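Local coordinates for DinB-like domain-containing protein (Enterococcus faecalis, PDB 3CEX) that is of unknown function but has the DinB-type helical bundle fold, whose relatives include metal-dependent enzymes, at residues 13-18 with 113-118; 20-25 with 106-111; 49-54 with 153-158. All coordinates share one frame; numbering follows the deposited sequence.

Interaction 1: residues 13-18 with 113-118; sequences TLDRAH and ASVALT
Helix segments 13-18 and 113-118 run antiparallel, their directions 179° apart, with the axes 11.0 Å from each other at closest approach and His-18 facing Val-115 along the backbone. Val-115 is the residue both ends of the contact share. Its CG1, anti to the backbone N, reaches between Leu-14 and His-18 and comes within 4.1 Å of Leu-14 CD2. The other branch, CG2, lies over one face of the His-18 imidazole in a CH-pi contact, 4.1 Å from the ring centroid and 17° off the normal, displaced toward the rim on the CG-ND1 side. With CG of His-18 anti to the backbone N (chi1 -169°), the ring reaches across to Val-115. Helices 8-25 and 104-124, which meet here, are two of the four long helices of the DinB-type bundle; Leu-14 also rests on Ile-152 and Ala-155 of helix 144-170, while Thr-118 touches Leu-55 and Ile-59 of helix 44-62. The tightest touch is Leu-14 CD2 on Thr-118 CG2 at 3.5 Å, closer than ordinary van der Waals contact, the two side chains crossing obliquely. Thr-118 can offer its methyl because OG1 is turned back to its own helix, bonding Ser-114 O at 2.8 Å; that carbonyl also accepts from Thr-118 N. On the flank, Asp-15 OD1 pairs with Lys-119 NZ in a salt bridge.

Interaction 2: residues 20-25 with 106-111; sequences RFEETL and LLSDYL
Glu-22 OE1 is gripped by one direct hydrogen bond: Ser-108 OG donates to it at 2.7 Å, arriving on the syn lone pair, the side of the other oxygen. That other oxygen, OE2, has one bond of its own, from a water. The water donates to Glu-22 OE2 and also to Ser-108 O, 2.6 Å away, so the side chain of one helix is tied to both the hydroxyl and the carbonyl of a single serine on the other. These bonds lie along the flank of the antiparallel pair formed by helices 8-25 and 104-124 of the DinB-type bundle; the axes of segments 20-25 and 106-111 approach to 11.0 Å. Glu-22 reaches across by a bend at chi2 (-52°), after a first torsion that sets CG anti to its carbonyl carbon. One direct bond and one through water would limit rotation of the carboxylate, and the donated protons probably favour its ionised form.

Beside them the interface is apolar. Leu-25, its CG anti to the backbone N, splits its branches: CD1 meets CD1 of Leu-107 at 4.1 Å, whereas CD2 lies against the Ser-108 hydroxyl. At the other end Phe-21 and Leu-111 cross at about a right angle. The Phe-21 side chain also touches Met-48 and Thr-51 of helix 44-62 and Ser-159 and Ala-162 of helix 144-170. One methyl of Leu-111, CD2, makes the touch, 3.8 Å from CB of Phe-21 and 3.9 Å from its ring atom CD2.

Interaction 3: residues 49-54 with 153-158; sequences WHTARE and DDAVMH
His-50 turns the CD2-NE2 edge of its imidazole onto one face of the His-158 ring, an offset edge-to-face pair with centroids 4.7 Å apart and planes at 72°. Its CD2 stands 3.5 Å above the His-158 plane, toward the rim, while selenomethionine Met-157 lays its SE over the centre of the opposite face. The same His-50 edge carries NE2, which donates a weak but fairly straight hydrogen bond, 3.3 Å and 163°, to OD1 of Asp-154 near the ring plane. His-158 ND1 bonds weakly to the Asp-154 carbonyl, which would help to orient the ring; NE2 is hydrogen-bonded to a glycerol, probably from the crystallisation liquor. Beside the polar group, the axes of antiparallel segments 49-54 and 153-158 approach to 9.6 Å. There Thr-51 CG2 meets Ala-155 CB at 3.5 Å; Thr-51 OG1 is tied back to Leu-47 O. In many DinB relatives, bundle histidines bind a metal; such a role for His-50 and His-158 is not established, and no metal is modelled. Asp-154 stabilises the NE2-H of His-50 and may favour its cation, while Glu-54, weakly bonded to Gln-58 through OE2, and Asp-154 may raise each other's pKa.

Overall arrangement
The three contacts bring together all four long helices of the bundle. Interactions 1 and 2 follow one another along the same pair, helices 8-25 and 104-124, with centres 11 Å apart, and join where His-18 CD2 packs on Leu-111 CD2 at 3.9 Å. Interaction 3 links the other two helices, crossing both in chain order. It meets interaction 1 through Leu-14 CD1 and Ala-155 CB, 3.7 Å apart, and interaction 2 through Phe-21 CZ, 3.4 Å from Thr-51 OG1. The glycerol at His-158, probably from the crystallisation liquor, may mark a pocket beside interaction 3, while Arg-20 of interaction 2 bridges to Asp-153 of the second subunit.

Interaction 1: residues 13-18 with 113-118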
ATOM      1  N   THR A  13       7.697   6.462  -3.019  1.00 28.36           N
ATOM      2  CA  THR A  13       6.515   5.647  -2.688  1.00 28.34           C
ATOM      3  C   THR A  13       6.116   5.766  -1.199  1.00 28.78           C
ATOM      4  O   THR A  13       4.880   5.830  -0.848  1.00 28.72           O
ATOM      5  CB  THR A  13       6.750   4.148  -3.073  1.00 28.99           C
ATOM      6  OG1 THR A  13       7.094   4.073  -4.465  1.00 30.15           O
ATOM      7  CG2 THR A  13       5.506   3.280  -2.827  1.00 29.24           C
ATOM      8  N   LEU A  14       7.122   5.729  -0.317  1.00 28.42           N
ATOM      9  CA  LEU A  14       6.897   6.008   1.102  1.00 29.05           C
ATOM     10  C   LEU A  14       6.270   7.395   1.353  1.00 29.45           C
ATOM     11  O   LEU A  14       5.352   7.536   2.205  1.00 29.75           O
ATOM     12  CB  LEU A  14       8.213   5.812   1.888  1.00 28.94           C
ATOM     13  CG  LEU A  14       8.151   5.995   3.410  1.00 29.69           C
ATOM     14  CD1 LEU A  14       7.197   4.975   4.048  1.00 29.95           C
ATOM     15  CD2 LEU A  14       9.557   5.861   4.053  1.00 28.90           C
ATOM     16  N   ASP A  15       6.701   8.406   0.595  1.00 29.28           N
ATOM     17  CA  ASP A  15       6.106   9.741   0.703  1.00 29.97           C
ATOM     18  C   ASP A  15       4.595   9.724   0.419  1.00 29.44           C
ATOM     19  O   ASP A  15       3.840  10.414   1.086  1.00 28.57           O
ATOM     20  CB  ASP A  15       6.768  10.733  -0.269  1.00 31.46           C
ATOM     21  CG  ASP A  15       8.173  11.158   0.170  1.00 36.70           C
ATOM     22  OD1 ASP A  15       8.457  11.096   1.397  1.00 42.92           O
ATOM     23  OD2 ASP A  15       8.957  11.615  -0.712  1.00 39.89           O
ATOM     24  N   ARG A  16       4.147   8.910  -0.531  1.00 28.94           N
ATOM     25  CA  ARG A  16       2.705   8.800  -0.785  1.00 28.96           C
ATOM     26  C   ARG A  16       1.971   8.196   0.406  1.00 28.95           C
ATOM     27  O   ARG A  16       0.878   8.659   0.724  1.00 30.13           O
ATOM     28  CB  ARG A  16       2.362   7.990  -2.050  1.00 28.94           C
ATOM     29  CG  ARG A  16       3.105   8.364  -3.320  1.00 30.76           C
ATOM     30  CD  ARG A  16       2.770   9.775  -3.755  1.00 31.80           C
ATOM     31  NE  ARG A  16       3.290   9.937  -5.092  1.00 33.90           N
ATOM     32  CZ  ARG A  16       2.624   9.646  -6.208  1.00 34.09           C
ATOM     33  NH1 ARG A  16       1.360   9.246  -6.169  1.00 32.72           N
ATOM     34  NH2 ARG A  16       3.236   9.787  -7.364  1.00 29.86           N
ATOM     35  N   ALA A  17       2.539   7.183   1.056  1.00 28.10           N
ATOM     36  CA  ALA A  17       1.951   6.614   2.293  1.00 28.67           C
ATOM     37  C   ALA A  17       1.837   7.710   3.376  1.00 28.80           C
ATOM     38  O   ALA A  17       0.779   7.901   4.015  1.00 27.98           O
ATOM     39  CB  ALA A  17       2.784   5.462   2.817  1.00 28.18           C
ATOM     40  N   HIS A  18       2.925   8.451   3.544  1.00 27.98           N
ATOM     41  CA  HIS A  18       3.004   9.504   4.546  1.00 28.95           C
ATOM     42  C   HIS A  18       1.913  10.546   4.326  1.00 28.79           C
ATOM     43  O   HIS A  18       1.157  10.894   5.252  1.00 29.14           O
ATOM     44  CB  HIS A  18       4.400  10.135   4.466  1.00 29.50           C
ATOM     45  CG  HIS A  18       4.731  11.063   5.593  1.00 29.73           C
ATOM     46  ND1 HIS A  18       5.878  11.826   5.596  1.00 30.06           N
ATOM     47  CD2 HIS A  18       4.093  11.336   6.755  1.00 30.18           C
ATOM     48  CE1 HIS A  18       5.923  12.544   6.709  1.00 31.05           C
ATOM     49  NE2 HIS A  18       4.857  12.260   7.434  1.00 29.33           N
ATOM     50  N   ALA A 113       9.132  11.694  11.986  1.00 28.42           N
ATOM     51  CA  ALA A 113      10.442  11.266  12.448  1.00 28.00           C
ATOM     52  C   ALA A 113      10.805   9.901  11.874  1.00 28.19           C
ATOM     53  O   ALA A 113      11.949   9.693  11.471  1.00 27.65           O
ATOM     54  CB  ALA A 113      10.528  11.247  13.973  1.00 27.78           C
ATOM     55  N   SER A 114       9.872   8.948  11.882  1.00 28.10           N
ATOM     56  CA  SER A 114      10.196   7.613  11.353  1.00 29.14           C
ATOM     57  C   SER A 114      10.386   7.582   9.835  1.00 29.15           C
ATOM     58  O   SER A 114      11.211   6.837   9.335  1.00 29.57           O
ATOM     59  CB  SER A 114       9.150   6.589  11.777  1.00 28.47           C
ATOM     60  OG  SER A 114       9.078   6.588  13.185  1.00 32.92           O
ATOM     61  N   VAL A 115       9.604   8.373   9.105  1.00 30.52           N
ATOM     62  CA  VAL A 115       9.801   8.517   7.662  1.00 30.22           C
ATOM     63  C   VAL A 115      11.151   9.146   7.360  1.00 30.43           C
ATOM     64  O   VAL A 115      11.858   8.667   6.472  1.00 30.78           O
ATOM     65  CB  VAL A 115       8.626   9.309   7.004  1.00 30.90           C
ATOM     66  CG1 VAL A 115       8.947   9.667   5.544  1.00 30.69           C
ATOM     67  CG2 VAL A 115       7.340   8.472   7.098  1.00 29.35           C
ATOM     68  N   ALA A 116      11.531  10.184   8.102  1.00 30.72           N
ATOM     69  CA  ALA A 116      12.835  10.835   7.915  1.00 31.15           C
ATOM     70  C   ALA A 116      13.992   9.857   8.087  1.00 30.77           C
ATOM     71  O   ALA A 116      14.917   9.838   7.285  1.00 31.29           O
ATOM     72  CB  ALA A 116      13.025  12.009   8.889  1.00 30.98           C
ATOM     73  N   LEU A 117      13.945   9.097   9.167  1.00 30.48           N
ATOM     74  CA  LEU A 117      14.929   8.063   9.455  1.00 30.38           C
ATOM     75  C   LEU A 117      15.044   7.070   8.288  1.00 29.54           C
ATOM     76  O   LEU A 117      16.154   6.718   7.847  1.00 28.83           O
ATOM     77  CB  LEU A 117      14.525   7.307  10.732  1.00 30.16           C
ATOM     78  CG  LEU A 117      15.461   6.172  11.184  1.00 31.54           C
ATOM     79  CD1 LEU A 117      16.777   6.722  11.810  1.00 33.25           C
ATOM     80  CD2 LEU A 117      14.718   5.212  12.160  1.00 31.18           C
ATOM     81  N   THR A 118      13.889   6.625   7.802  1.00 29.66           N
ATOM     82  CA  THR A 118      13.818   5.641   6.716  1.00 29.93           C
ATOM     83  C   THR A 118      14.479   6.235   5.475  1.00 29.86           C
ATOM     84  O   THR A 118      15.338   5.614   4.864  1.00 27.67           O
ATOM     85  CB  THR A 118      12.366   5.208   6.450  1.00 29.57           C
ATOM     86  OG1 THR A 118      11.806   4.683   7.665  1.00 30.84           O
ATOM     87  CG2 THR A 118      12.287   4.137   5.343  1.00 29.24           C
TER

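Interaction 2: residues 20-25 with 106-111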
ATOM      1  N   ARG A  20      -0.856  10.203   2.545  1.00 28.95           N
ATOM      2  CA  ARG A  20      -2.193   9.630   2.731  1.00 29.17           C
ATOM      3  C   ARG A  20      -2.622   9.578   4.214  1.00 28.57           C
ATOM      4  O   ARG A  20      -3.733   9.911   4.533  1.00 28.48           O
ATOM      5  CB  ARG A  20      -2.253   8.235   2.132  1.00 29.45           C
ATOM      6  CG  ARG A  20      -3.597   7.508   2.276  1.00 28.89           C
ATOM      7  CD  ARG A  20      -3.644   6.250   1.440  1.00 29.02           C
ATOM      8  NE  ARG A  20      -3.543   6.570   0.020  1.00 27.61           N
ATOM      9  CZ  ARG A  20      -2.517   6.256  -0.779  1.00 29.12           C
ATOM     10  NH1 ARG A  20      -1.480   5.561  -0.346  1.00 28.98           N
ATOM     11  NH2 ARG A  20      -2.562   6.604  -2.034  1.00 31.39           N
ATOM     12  N   PHE A  21      -1.730   9.148   5.099  1.00 27.57           N
ATOM     13  CA  PHE A  21      -2.018   9.140   6.530  1.00 28.69           C
ATOM     14  C   PHE A  21      -2.363  10.576   7.028  1.00 28.42           C
ATOM     15  O   PHE A  21      -3.334  10.765   7.765  1.00 29.68           O
ATOM     16  CB  PHE A  21      -0.812   8.603   7.303  1.00 28.52           C
ATOM     17  CG  PHE A  21      -0.783   7.107   7.481  1.00 29.81           C
ATOM     18  CD1 PHE A  21      -1.745   6.469   8.233  1.00 29.83           C
ATOM     19  CD2 PHE A  21       0.264   6.358   6.999  1.00 28.71           C
ATOM     20  CE1 PHE A  21      -1.714   5.081   8.417  1.00 31.00           C
ATOM     21  CE2 PHE A  21       0.287   5.009   7.197  1.00 30.64           C
ATOM     22  CZ  PHE A  21      -0.720   4.381   7.918  1.00 29.27           C
ATOM     23  N   GLU A  22      -1.565  11.570   6.638  1.00 28.07           N
ATOM     24  CA  GLU A  22      -1.850  12.945   7.032  1.00 30.12           C
ATOM     25  C   GLU A  22      -3.202  13.482   6.489  1.00 29.74           C
ATOM     26  O   GLU A  22      -3.914  14.153   7.218  1.00 30.13           O
ATOM     27  CB  GLU A  22      -0.696  13.880   6.641  1.00 29.99           C
ATOM     28  CG  GLU A  22       0.598  13.704   7.436  1.00 34.14           C
ATOM     29  CD  GLU A  22       0.456  13.744   8.991  1.00 40.66           C
ATOM     30  OE1 GLU A  22      -0.317  14.551   9.542  1.00 43.32           O
ATOM     31  OE2 GLU A  22       1.144  12.939   9.652  1.00 46.01           O
ATOM     32  N   GLU A  23      -3.557  13.196   5.239  1.00 29.91           N
ATOM     33  CA  GLU A  23      -4.831  13.646   4.671  1.00 31.91           C
ATOM     34  C   GLU A  23      -6.012  12.997   5.385  1.00 30.02           C
ATOM     35  O   GLU A  23      -7.052  13.618   5.553  1.00 30.60           O
ATOM     36  CB  GLU A  23      -4.958  13.303   3.179  1.00 32.40           C
ATOM     37  CG  GLU A  23      -3.959  13.977   2.293  1.00 38.00           C
ATOM     38  CD  GLU A  23      -3.901  13.430   0.845  1.00 39.49           C
ATOM     39  OE1 GLU A  23      -4.341  12.270   0.574  1.00 50.86           O
ATOM     40  OE2 GLU A  23      -3.398  14.182  -0.019  1.00 48.66           O
ATOM     41  N   THR A  24      -5.867  11.734   5.761  1.00 29.45           N
ATOM     42  CA  THR A  24      -6.903  11.036   6.507  1.00 30.22           C
ATOM     43  C   THR A  24      -7.078  11.608   7.928  1.00 30.11           C
ATOM     44  O   THR A  24      -8.188  11.953   8.326  1.00 30.57           O
ATOM     45  CB  THR A  24      -6.633   9.492   6.490  1.00 30.47           C
ATOM     46  OG1 THR A  24      -7.181   8.954   5.292  1.00 33.16           O
ATOM     47  CG2 THR A  24      -7.250   8.780   7.659  1.00 30.50           C
ATOM     48  N   LEU A  25      -5.975  11.729   8.663  1.00 29.73           N
ATOM     49  CA  LEU A  25      -5.983  12.283  10.010  1.00 30.36           C
ATOM     50  C   LEU A  25      -6.573  13.693  10.084  1.00 30.14           C
ATOM     51  O   LEU A  25      -7.276  13.994  11.016  1.00 28.95           O
ATOM     52  CB  LEU A  25      -4.569  12.300  10.595  1.00 29.89           C
ATOM     53  CG  LEU A  25      -4.463  12.531  12.092  1.00 30.63           C
ATOM     54  CD1 LEU A  25      -5.149  11.402  12.899  1.00 29.80           C
ATOM     55  CD2 LEU A  25      -2.960  12.648  12.445  1.00 30.63           C
ATOM     56  N   LEU A 106       0.808  14.292  17.883  1.00 29.13           N
ATOM     57  CA  LEU A 106       1.810  13.300  18.274  1.00 29.53           C
ATOM     58  C   LEU A 106       2.029  12.230  17.208  1.00 29.26           C
ATOM     59  O   LEU A 106       3.164  11.816  16.934  1.00 29.87           O
ATOM     60  CB  LEU A 106       1.426  12.639  19.599  1.00 30.04           C
ATOM     61  CG  LEU A 106       2.448  11.664  20.165  1.00 29.45           C
ATOM     62  CD1 LEU A 106       3.788  12.323  20.356  1.00 30.08           C
ATOM     63  CD2 LEU A 106       1.925  11.083  21.482  1.00 30.27           C
ATOM     64  N   LEU A 107       0.925  11.780  16.614  1.00 28.86           N
ATOM     65  CA  LEU A 107       0.968  10.782  15.552  1.00 28.26           C
ATOM     66  C   LEU A 107       1.715  11.329  14.349  1.00 28.30           C
ATOM     67  O   LEU A 107       2.532  10.643  13.792  1.00 27.44           O
ATOM     68  CB  LEU A 107      -0.451  10.395  15.116  1.00 28.49           C
ATOM     69  CG  LEU A 107      -1.332   9.622  16.118  1.00 26.86           C
ATOM     70  CD1 LEU A 107      -2.788   9.641  15.695  1.00 27.10           C
ATOM     71  CD2 LEU A 107      -0.814   8.197  16.337  1.00 26.38           C
ATOM     72  N   SER A 108       1.425  12.579  13.973  1.00 27.92           N
ATOM     73  CA  SER A 108       2.072  13.216  12.851  1.00 28.17           C
ATOM     74  C   SER A 108       3.566  13.353  13.076  1.00 28.13           C
ATOM     75  O   SER A 108       4.374  13.155  12.141  1.00 27.50           O
ATOM     76  CB  SER A 108       1.517  14.610  12.617  1.00 28.64           C
ATOM     77  OG  SER A 108       0.213  14.536  12.146  1.00 31.71           O
ATOM     78  N   ASP A 109       3.924  13.764  14.295  1.00 28.22           N
ATOM     79  CA  ASP A 109       5.334  14.001  14.655  1.00 28.06           C
ATOM     80  C   ASP A 109       6.159  12.713  14.682  1.00 27.41           C
ATOM     81  O   ASP A 109       7.302  12.661  14.151  1.00 27.26           O
ATOM     82  CB  ASP A 109       5.423  14.732  16.001  1.00 28.51           C
ATOM     83  CG  ASP A 109       4.923  16.157  15.943  1.00 32.02           C
ATOM     84  OD1 ASP A 109       4.706  16.705  14.832  1.00 33.99           O
ATOM     85  OD2 ASP A 109       4.746  16.743  17.037  1.00 33.60           O
ATOM     86  N   TYR A 110       5.607  11.654  15.263  1.00 26.60           N
ATOM     87  CA  TYR A 110       6.359  10.406  15.324  1.00 26.46           C
ATOM     88  C   TYR A 110       6.460   9.764  13.922  1.00 26.75           C
ATOM     89  O   TYR A 110       7.515   9.260  13.527  1.00 25.52           O
ATOM     90  CB  TYR A 110       5.751   9.439  16.357  1.00 26.71           C
ATOM     91  CG  TYR A 110       6.487   8.114  16.500  1.00 26.37           C
ATOM     92  CD1 TYR A 110       7.885   8.048  16.499  1.00 27.48           C
ATOM     93  CD2 TYR A 110       5.797   6.944  16.660  1.00 25.48           C
ATOM     94  CE1 TYR A 110       8.561   6.793  16.639  1.00 27.52           C
ATOM     95  CE2 TYR A 110       6.454   5.725  16.795  1.00 26.36           C
ATOM     96  CZ  TYR A 110       7.829   5.646  16.777  1.00 26.84           C
ATOM     97  OH  TYR A 110       8.441   4.404  16.916  1.00 27.45           O
ATOM     98  N   LEU A 111       5.384   9.814  13.147  1.00 27.13           N
ATOM     99  CA  LEU A 111       5.462   9.322  11.770  1.00 27.72           C
ATOM    100  C   LEU A 111       6.478  10.109  10.923  1.00 28.05           C
ATOM    101  O   LEU A 111       7.259   9.517  10.178  1.00 27.88           O
ATOM    102  CB  LEU A 111       4.082   9.324  11.082  1.00 27.56           C
ATOM    103  CG  LEU A 111       3.989   8.681   9.687  1.00 26.84           C
ATOM    104  CD1 LEU A 111       4.435   7.197   9.724  1.00 27.54           C
ATOM    105  CD2 LEU A 111       2.507   8.776   9.161  1.00 28.18           C
TER
HETATM  106  O   HOH W   1       3.565  13.379   9.651  1.00 34.09           O

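Interaction 3: residues 49-54 with 153-158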
ATOM      1  N   TRP A  49       0.455   4.914  14.406  1.00 29.10           N
ATOM      2  CA  TRP A  49       1.468   4.552  15.400  1.00 28.91           C
ATOM      3  C   TRP A  49       2.229   3.304  14.950  1.00 28.75           C
ATOM      4  O   TRP A  49       3.469   3.255  14.983  1.00 26.91           O
ATOM      5  CB  TRP A  49       0.792   4.278  16.741  1.00 28.69           C
ATOM      6  CG  TRP A  49       1.683   3.581  17.695  1.00 29.12           C
ATOM      7  CD1 TRP A  49       2.647   4.158  18.475  1.00 29.15           C
ATOM      8  CD2 TRP A  49       1.732   2.169  17.978  1.00 28.42           C
ATOM      9  NE1 TRP A  49       3.261   3.208  19.211  1.00 28.83           N
ATOM     10  CE2 TRP A  49       2.724   1.982  18.931  1.00 28.50           C
ATOM     11  CE3 TRP A  49       1.019   1.052  17.508  1.00 28.93           C
ATOM     12  CZ2 TRP A  49       3.028   0.720  19.462  1.00 29.34           C
ATOM     13  CZ3 TRP A  49       1.310  -0.169  18.004  1.00 28.54           C
ATOM     14  CH2 TRP A  49       2.319  -0.344  18.974  1.00 30.33           C
ATOM     15  N   HIS A  50       1.484   2.293  14.485  1.00 28.13           N
ATOM     16  CA  HIS A  50       2.115   1.048  14.066  1.00 29.04           C
ATOM     17  C   HIS A  50       3.048   1.233  12.881  1.00 28.72           C
ATOM     18  O   HIS A  50       4.112   0.661  12.866  1.00 28.43           O
ATOM     19  CB  HIS A  50       1.109  -0.038  13.710  1.00 30.84           C
ATOM     20  CG  HIS A  50       1.709  -1.157  12.911  1.00 32.93           C
ATOM     21  ND1 HIS A  50       2.385  -2.201  13.494  1.00 34.37           N
ATOM     22  CD2 HIS A  50       1.771  -1.368  11.571  1.00 37.34           C
ATOM     23  CE1 HIS A  50       2.821  -3.023  12.552  1.00 35.48           C
ATOM     24  NE2 HIS A  50       2.473  -2.537  11.375  1.00 37.74           N
ATOM     25  N   THR A  51       2.629   2.024  11.894  1.00 28.43           N
ATOM     26  CA  THR A  51       3.464   2.314  10.731  1.00 28.21           C
ATOM     27  C   THR A  51       4.738   3.041  11.161  1.00 28.88           C
ATOM     28  O   THR A  51       5.817   2.660  10.738  1.00 28.47           O
ATOM     29  CB  THR A  51       2.676   3.093   9.676  1.00 28.89           C
ATOM     30  OG1 THR A  51       1.576   2.256   9.256  1.00 29.57           O
ATOM     31  CG2 THR A  51       3.564   3.487   8.430  1.00 28.24           C
ATOM     32  N   ALA A  52       4.617   4.079  11.987  1.00 28.15           N
ATOM     33  CA  ALA A  52       5.792   4.795  12.491  1.00 28.74           C
ATOM     34  C   ALA A  52       6.668   3.834  13.297  1.00 29.45           C
ATOM     35  O   ALA A  52       7.892   3.836  13.148  1.00 29.52           O
ATOM     36  CB  ALA A  52       5.382   5.984  13.330  1.00 27.71           C
ATOM     37  N   ARG A  53       6.048   3.008  14.122  1.00 30.50           N
ATOM     38  CA  ARG A  53       6.776   2.081  14.982  1.00 31.61           C
ATOM     39  C   ARG A  53       7.535   1.013  14.180  1.00 32.45           C
ATOM     40  O   ARG A  53       8.683   0.676  14.506  1.00 33.03           O
ATOM     41  CB  ARG A  53       5.795   1.469  16.001  1.00 32.61           C
ATOM     42  CG  ARG A  53       6.368   0.671  17.122  1.00 35.12           C
ATOM     43  CD  ARG A  53       6.905   1.507  18.250  1.00 41.19           C
ATOM     44  NE  ARG A  53       6.970   0.652  19.438  1.00 46.31           N
ATOM     45  CZ  ARG A  53       8.043  -0.011  19.872  1.00 48.28           C
ATOM     46  NH1 ARG A  53       9.216   0.089  19.259  1.00 51.62           N
ATOM     47  NH2 ARG A  53       7.945  -0.771  20.955  1.00 50.79           N
ATOM     48  N   GLU A  54       6.918   0.497  13.120  1.00 32.40           N
ATOM     49  CA  GLU A  54       7.545  -0.549  12.356  1.00 33.76           C
ATOM     50  C   GLU A  54       8.708  -0.038  11.474  1.00 33.32           C
ATOM     51  O   GLU A  54       9.708  -0.738  11.326  1.00 32.91           O
ATOM     52  CB  GLU A  54       6.487  -1.280  11.514  1.00 34.59           C
ATOM     53  CG  GLU A  54       7.010  -2.453  10.763  1.00 40.83           C
ATOM     54  CD  GLU A  54       7.227  -3.701  11.611  1.00 45.94           C
ATOM     55  OE1 GLU A  54       7.384  -3.620  12.850  1.00 52.58           O
ATOM     56  OE2 GLU A  54       7.249  -4.791  11.013  1.00 52.67           O
ATOM     57  N   ASP A 153       6.261  -1.715   1.795  1.00 32.29           N
ATOM     58  CA  ASP A 153       4.953  -2.396   1.575  1.00 31.62           C
ATOM     59  C   ASP A 153       3.976  -2.216   2.763  1.00 32.00           C
ATOM     60  O   ASP A 153       2.793  -1.920   2.586  1.00 29.24           O
ATOM     61  CB  ASP A 153       5.204  -3.887   1.254  1.00 32.31           C
ATOM     62  CG  ASP A 153       3.946  -4.741   1.274  1.00 33.13           C
ATOM     63  OD1 ASP A 153       3.072  -4.478   0.430  1.00 32.70           O
ATOM     64  OD2 ASP A 153       3.840  -5.689   2.126  1.00 33.19           O
ATOM     65  N   ASP A 154       4.497  -2.421   3.962  1.00 32.34           N
ATOM     66  CA  ASP A 154       3.755  -2.298   5.198  1.00 32.69           C
ATOM     67  C   ASP A 154       3.189  -0.902   5.367  1.00 31.76           C
ATOM     68  O   ASP A 154       2.006  -0.771   5.674  1.00 30.62           O
ATOM     69  CB  ASP A 154       4.673  -2.606   6.402  1.00 33.66           C
ATOM     70  CG  ASP A 154       3.995  -2.334   7.758  1.00 38.06           C
ATOM     71  OD1 ASP A 154       3.517  -3.323   8.336  1.00 46.07           O
ATOM     72  OD2 ASP A 154       3.939  -1.140   8.234  1.00 48.08           O
ATOM     73  N   ALA A 155       4.035   0.119   5.193  1.00 29.78           N
ATOM     74  CA  ALA A 155       3.589   1.494   5.347  1.00 29.57           C
ATOM     75  C   ALA A 155       2.506   1.819   4.328  1.00 29.48           C
ATOM     76  O   ALA A 155       1.450   2.375   4.713  1.00 28.68           O
ATOM     77  CB  ALA A 155       4.750   2.510   5.261  1.00 28.72           C
ATOM     78  N   VAL A 156       2.736   1.486   3.053  1.00 28.76           N
ATOM     79  CA  VAL A 156       1.774   1.869   2.016  1.00 28.87           C
ATOM     80  C   VAL A 156       0.459   1.134   2.235  1.00 28.20           C
ATOM     81  O   VAL A 156      -0.621   1.720   2.189  1.00 28.83           O
ATOM     82  CB  VAL A 156       2.329   1.684   0.599  1.00 28.77           C
ATOM     83  CG1 VAL A 156       1.286   2.021  -0.481  1.00 26.68           C
ATOM     84  CG2 VAL A 156       3.577   2.566   0.397  1.00 32.04           C
HETATM   85  N   MSE A 157       0.540  -0.164   2.467  1.00 27.87           N
HETATM   86  CA  MSE A 157      -0.667  -0.945   2.641  1.00 29.22           C
HETATM   87  C   MSE A 157      -1.503  -0.482   3.872  1.00 27.95           C
HETATM   88  O   MSE A 157      -2.734  -0.433   3.820  1.00 25.76           O
HETATM   89  CB  MSE A 157      -0.242  -2.414   2.745  1.00 30.90           C
HETATM   90  CG  MSE A 157      -1.263  -3.268   3.201  1.00 37.82           C
HETATM   91 SE   MSE A 157      -1.332  -3.591   5.157  0.80 42.77          SE
HETATM   92  CE  MSE A 157      -1.744  -5.420   4.749  1.00 34.48           C
ATOM     93  N   HIS A 158      -0.838  -0.170   4.978  1.00 27.31           N
ATOM     94  CA  HIS A 158      -1.537   0.409   6.138  1.00 28.18           C
ATOM     95  C   HIS A 158      -2.189   1.760   5.888  1.00 26.91           C
ATOM     96  O   HIS A 158      -3.235   2.039   6.463  1.00 26.30           O
ATOM     97  CB  HIS A 158      -0.640   0.440   7.407  1.00 27.90           C
ATOM     98  CG  HIS A 158      -0.477  -0.913   8.018  1.00 28.33           C
ATOM     99  ND1 HIS A 158       0.721  -1.589   8.004  1.00 32.73           N
ATOM    100  CD2 HIS A 158      -1.393  -1.780   8.520  1.00 31.38           C
ATOM    101  CE1 HIS A 158       0.553  -2.786   8.559  1.00 33.63           C
ATOM    102  NE2 HIS A 158      -0.722  -2.932   8.871  1.00 30.08           N
TER